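Local structure of ribonuclease VapC (Caulobacter crescentus, 5K8J) at residues V61-V65 / L66-D70; A86-R90 / R91-D95. The protein probably acts as the magnesium-dependent ribonuclease toxin of a toxin-antitoxin pair, a PIN-domain enzyme held here in complex with its VapB antitoxin. All coordinates share one frame; numbering follows the deposited sequence.

Contact 1. Residues V61-V65 / L66-D70; sequences VMLKV and LPVLD
Met-62 and Leu-66 meet at the C-terminal end of helix 49-65, where the chain of this PIN domain leaves the helix and, two residues on, enters strand 68-69, the outermost strand, within this chain, of the parallel sheet. The passage illustrates how a helix end can be tied off by one last i to i+4 bond. Leu-66 has already left helical backbone angles, yet its N still donates to Met-62 O at 2.9 Å, with an N-H...O angle of 164°.

Apolar packing follows the same pairing. The side chains of Met-62, a selenomethionine, and Leu-66 run side by side in the same direction. Met-62 turns back at its third torsion (chi3 61°), which swings the terminal CE beside Leu-66 CD1 at 4.2 Å. Met-62 also packs on Leu-13 and Arg-14 of helix 7-15. Across the helix-to-strand link, Leu-63 CD2 and Val-68 CG2 approach to 4.5 Å, a loose touch that joins the last helical turn to the start of the strand; Leu-63 also packs on Leu-33 of the adjoining strand 31-34.

The outer surroundings belong partly to the antitoxin: Leu-66 packs on Ile-55 of a VapB chain, and Lys-64 O accepts a hydrogen bond from Lys-52 NZ of that chain.

Leu-66 also folds over the carbonyl that holds it. The backbone puts its CB 3.3 Å from Met-62 O, and with CG turned to the side of its own N (chi1 -64°), CG lies 3.4 Å from the same oxygen.

Contact 2. Residues A86-R90 / R91-D95; sequences AGYSR and RKVVD
Ser-89 and Lys-92 face each other round a type I beta turn, Arg-90 to Val-93, that leads the chain into helix 93-104. Lys-92 occupies the N-cap position, and its side chain can be followed outward along the serine. Its CB lies 3.4 Å from Ser-89 OG; CG, set beside the backbone N (chi1 -59°), stays close to the same oxygen and also covers one face of the Arg-91 guanidinium, off its centre. A bend at chi3 (-75°) keeps CE 3.8 Å from Ser-89 OG and alongside Ser-89 CB. Only then does the chain depart: NZ forms a salt bridge with Asp-119 and a hydrogen bond with Asp-116 O.

The backbone of Lys-92 is held by the same serine. Its N donates to Ser-89 O at 3.3 Å, from above the carbonyl plane, and makes a second, weak bond to Ser-89 OG at 3.2 Å. Ser-89 OG, anti to its own N (chi1 166°), is thereby turned toward the amide. The turn itself is closed by a weak bond from Val-93 N to Arg-90 O.

Val-93 CG2 packs against Arg-90 O at 3.3 Å and, obliquely, against the Tyr-88 ring, 4.3 Å from CE1, while Arg-90 N lies over one face of that ring. The Arg-90 guanidinium reaches Asp-77 and Phe-79 O of a VapB chain.

Chemically, one serine offers two oxygens to a single amide by long or bent bonds, which implies a modest grip on the turn just ahead of Asp-95, a predicted magnesium ligand; the charge pairing lies farther out, at Lys-92 NZ with Asp-119 and at Arg-90 NH2 with Asp-77 of a VapB chain.

How the contacts relate
The two contacts show one principle at two helix boundaries: contact 1 finishes helix 49-65, whereas contact 2 starts helix 93-104. They lie in series along the chain and on opposite sides of its centre, with their centres 25 Å apart and nearest atoms about 11 Å apart, so neither touches the other. Contact 2 is the one that carries a predicted magnesium ligand, Asp-95; the side chain of Lys-92 is about 10 Å from that of Asp-6, the other predicted ligand, and the side chain of Met-62 in contact 1 is about 11 Å from that of Asp-6. Gln-101, on the helix begun at contact 2, reaches Leu-69 O through a weak bond, and both contacts meet VapB chains.

Contact 1. Residues V61-V65 / L66-D70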
loop_
_atom_site.group_PDB
_atom_site.type_symbol
_atom_site.label_atom_id
_atom_site.label_comp_id
_atom_site.label_asym_id
_atom_site.label_seq_id
_atom_site.Cartn_x
_atom_site.Cartn_y
_atom_site.Cartn_z
ATOM N N VAL B 61 -30.866 6.051 -15.055
ATOM C CA VAL B 61 -30.801 4.719 -15.670
ATOM C C VAL B 61 -29.348 4.295 -15.874
ATOM O O VAL B 61 -28.987 3.148 -15.600
ATOM C CB VAL B 61 -31.622 4.651 -16.981
ATOM C CG1 VAL B 61 -33.089 4.982 -16.721
ATOM C CG2 VAL B 61 -31.105 5.562 -18.025
HETATM N N MSE B 62 -28.480 5.208 -16.307
HETATM C CA MSE B 62 -27.056 4.884 -16.448
HETATM C C MSE B 62 -26.423 4.454 -15.147
HETATM O O MSE B 62 -25.631 3.508 -15.097
HETATM C CB MSE B 62 -26.273 6.071 -17.001
HETATM C CG MSE B 62 -26.735 6.502 -18.368
HETATM SE SE MSE B 62 -25.839 8.113 -18.906
HETATM C CE MSE B 62 -24.102 7.312 -18.844
ATOM N N LEU B 63 -26.691 5.204 -14.082
ATOM C CA LEU B 63 -26.067 4.881 -12.810
ATOM C C LEU B 63 -26.629 3.608 -12.205
ATOM O O LEU B 63 -25.950 2.957 -11.413
ATOM C CB LEU B 63 -26.251 6.034 -11.825
ATOM C CG LEU B 63 -25.524 7.329 -12.187
ATOM C CD1 LEU B 63 -25.794 8.396 -11.133
ATOM C CD2 LEU B 63 -24.044 7.141 -12.308
ATOM N N LYS B 64 -27.841 3.227 -12.563
ATOM C CA LYS B 64 -28.372 1.960 -12.081
ATOM C C LYS B 64 -27.609 0.793 -12.705
ATOM O O LYS B 64 -27.213 -0.148 -12.008
ATOM C CB LYS B 64 -29.863 1.863 -12.385
ATOM C CG LYS B 64 -30.507 0.575 -11.909
ATOM C CD LYS B 64 -32.010 0.587 -12.187
ATOM C CE LYS B 64 -32.588 -0.823 -12.357
ATOM N NZ LYS B 64 -34.001 -0.808 -12.865
ATOM N N VAL B 65 -27.333 0.874 -14.001
ATOM C CA VAL B 65 -26.753 -0.258 -14.731
ATOM C C VAL B 65 -25.234 -0.291 -14.632
ATOM O O VAL B 65 -24.644 -1.367 -14.480
ATOM C CB VAL B 65 -27.185 -0.205 -16.201
ATOM C CG1 VAL B 65 -26.538 -1.334 -16.980
ATOM C CG2 VAL B 65 -28.704 -0.302 -16.292
ATOM N N LEU B 66 -24.597 0.842 -14.798
ATOM C CA LEU B 66 -23.149 0.864 -14.936
ATOM C C LEU B 66 -22.491 0.741 -13.574
ATOM O O LEU B 66 -22.915 1.385 -12.602
ATOM C CB LEU B 66 -22.664 2.149 -15.589
ATOM C CG LEU B 66 -23.121 2.353 -17.034
ATOM C CD1 LEU B 66 -22.578 3.659 -17.545
ATOM C CD2 LEU B 66 -22.688 1.212 -17.968
ATOM N N PRO B 67 -21.452 -0.074 -13.467
ATOM C CA PRO B 67 -20.711 -0.125 -12.214
ATOM C C PRO B 67 -19.774 1.068 -12.083
ATOM O O PRO B 67 -19.171 1.512 -13.062
ATOM C CB PRO B 67 -19.936 -1.439 -12.334
ATOM C CG PRO B 67 -19.684 -1.550 -13.772
ATOM C CD PRO B 67 -20.928 -1.033 -14.451
ATOM N N VAL B 68 -19.692 1.619 -10.873
ATOM C CA VAL B 68 -18.930 2.839 -10.596
ATOM C C VAL B 68 -17.646 2.501 -9.829
ATOM O O VAL B 68 -17.661 1.745 -8.838
ATOM C CB VAL B 68 -19.807 3.848 -9.849
ATOM C CG1 VAL B 68 -18.998 5.022 -9.380
ATOM C CG2 VAL B 68 -20.919 4.319 -10.788
ATOM N N LEU B 69 -16.539 3.084 -10.283
ATOM C CA LEU B 69 -15.227 2.954 -9.658
ATOM C C LEU B 69 -15.019 4.098 -8.691
ATOM O O LEU B 69 -14.925 5.258 -9.111
ATOM C CB LEU B 69 -14.093 3.048 -10.679
ATOM C CG LEU B 69 -13.848 1.898 -11.600
ATOM C CD1 LEU B 69 -12.860 2.352 -12.703
ATOM C CD2 LEU B 69 -13.286 0.742 -10.789
ATOM N N ASP B 70 -14.883 3.787 -7.413
ATOM C CA ASP B 70 -14.573 4.817 -6.436
ATOM C C ASP B 70 -13.119 5.250 -6.548
ATOM O O ASP B 70 -12.285 4.537 -7.108
ATOM C CB ASP B 70 -14.872 4.313 -5.023
ATOM C CG ASP B 70 -16.365 4.170 -4.757
ATOM O OD1 ASP B 70 -17.163 4.682 -5.573
ATOM O OD2 ASP B 70 -16.734 3.554 -3.745
#

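Contact 2. Residues A86-R90 / R91-D95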
loop_
_atom_site.group_PDB
_atom_site.type_symbol
_atom_site.label_atom_id
_atom_site.label_comp_id
_atom_site.label_asym_id
_atom_site.label_seq_id
_atom_site.Cartn_x
_atom_site.Cartn_y
_atom_site.Cartn_z
ATOM N N ALA B 86 5.292 12.725 -15.580
ATOM C CA ALA B 86 4.874 13.726 -16.546
ATOM C C ALA B 86 4.990 15.151 -16.026
ATOM O O ALA B 86 4.851 16.099 -16.819
ATOM C CB ALA B 86 3.416 13.458 -16.934
ATOM N N GLY B 87 5.177 15.322 -14.722
ATOM C CA GLY B 87 5.144 16.627 -14.115
ATOM C C GLY B 87 3.726 17.021 -13.779
ATOM O O GLY B 87 2.765 16.299 -14.028
ATOM N N TYR B 88 3.596 18.204 -13.203
ATOM C CA TYR B 88 2.311 18.688 -12.738
ATOM C C TYR B 88 1.580 19.464 -13.827
ATOM O O TYR B 88 2.163 20.309 -14.514
ATOM C CB TYR B 88 2.504 19.599 -11.539
ATOM C CG TYR B 88 1.230 20.219 -11.040
ATOM C CD1 TYR B 88 0.141 19.429 -10.618
ATOM C CD2 TYR B 88 1.097 21.595 -10.993
ATOM C CE1 TYR B 88 -1.024 20.007 -10.158
ATOM C CE2 TYR B 88 -0.082 22.185 -10.526
ATOM C CZ TYR B 88 -1.119 21.389 -10.101
ATOM O OH TYR B 88 -2.274 21.974 -9.639
ATOM N N SER B 89 0.284 19.193 -13.951
ATOM C CA SER B 89 -0.586 19.958 -14.841
ATOM C C SER B 89 -1.877 20.235 -14.088
ATOM O O SER B 89 -2.687 19.325 -13.881
ATOM C CB SER B 89 -0.883 19.201 -16.132
ATOM O OG SER B 89 -1.984 19.815 -16.817
ATOM N N ARG B 90 -2.085 21.484 -13.679
ATOM C CA ARG B 90 -3.328 21.814 -12.986
ATOM C C ARG B 90 -4.542 21.552 -13.888
ATOM O O ARG B 90 -5.572 21.025 -13.430
ATOM C CB ARG B 90 -3.307 23.285 -12.539
ATOM C CG ARG B 90 -4.482 23.633 -11.589
ATOM C CD ARG B 90 -4.596 25.178 -11.356
ATOM N NE ARG B 90 -4.692 25.857 -12.641
ATOM C CZ ARG B 90 -5.741 25.784 -13.456
ATOM N NH1 ARG B 90 -5.711 26.406 -14.624
ATOM N NH2 ARG B 90 -6.830 25.103 -13.108
ATOM N N ARG B 91 -4.410 21.880 -15.175
ATOM C CA ARG B 91 -5.514 21.772 -16.139
ATOM C C ARG B 91 -5.979 20.334 -16.315
ATOM O O ARG B 91 -7.165 20.093 -16.558
ATOM C CB ARG B 91 -5.098 22.346 -17.491
ATOM C CG ARG B 91 -6.144 22.192 -18.566
ATOM C CD ARG B 91 -5.672 22.829 -19.885
ATOM N NE ARG B 91 -4.568 22.080 -20.484
ATOM C CZ ARG B 91 -4.720 20.965 -21.195
ATOM N NH1 ARG B 91 -5.932 20.456 -21.395
ATOM N NH2 ARG B 91 -3.656 20.351 -21.692
ATOM N N LYS B 92 -5.084 19.362 -16.145
ATOM C CA LYS B 92 -5.406 17.966 -16.445
ATOM C C LYS B 92 -5.567 17.096 -15.203
ATOM O O LYS B 92 -5.538 15.865 -15.303
ATOM C CB LYS B 92 -4.341 17.389 -17.383
ATOM C CG LYS B 92 -4.221 18.136 -18.712
ATOM C CD LYS B 92 -3.560 17.272 -19.787
ATOM C CE LYS B 92 -2.082 17.171 -19.552
ATOM N NZ LYS B 92 -1.448 16.389 -20.675
ATOM N N VAL B 93 -5.791 17.682 -14.024
ATOM C CA VAL B 93 -5.937 16.861 -12.827
ATOM C C VAL B 93 -7.063 15.839 -12.988
ATOM O O VAL B 93 -6.881 14.652 -12.700
ATOM C CB VAL B 93 -6.137 17.732 -11.567
ATOM C CG1 VAL B 93 -6.473 16.867 -10.374
ATOM C CG2 VAL B 93 -4.897 18.576 -11.299
ATOM N N VAL B 94 -8.262 16.280 -13.385
ATOM C CA VAL B 94 -9.395 15.345 -13.477
ATOM C C VAL B 94 -9.089 14.229 -14.470
ATOM O O VAL B 94 -9.307 13.044 -14.181
ATOM C CB VAL B 94 -10.687 16.080 -13.876
ATOM C CG1 VAL B 94 -11.769 15.057 -14.217
ATOM C CG2 VAL B 94 -11.155 16.962 -12.738
ATOM N N ASP B 95 -8.596 14.605 -15.649
ATOM C CA ASP B 95 -8.139 13.658 -16.668
ATOM C C ASP B 95 -7.253 12.583 -16.054
ATOM O O ASP B 95 -7.425 11.371 -16.277
ATOM C CB ASP B 95 -7.292 14.382 -17.737
ATOM C CG ASP B 95 -8.081 15.184 -18.757
ATOM O OD1 ASP B 95 -9.298 14.986 -18.919
ATOM O OD2 ASP B 95 -7.401 15.985 -19.482
#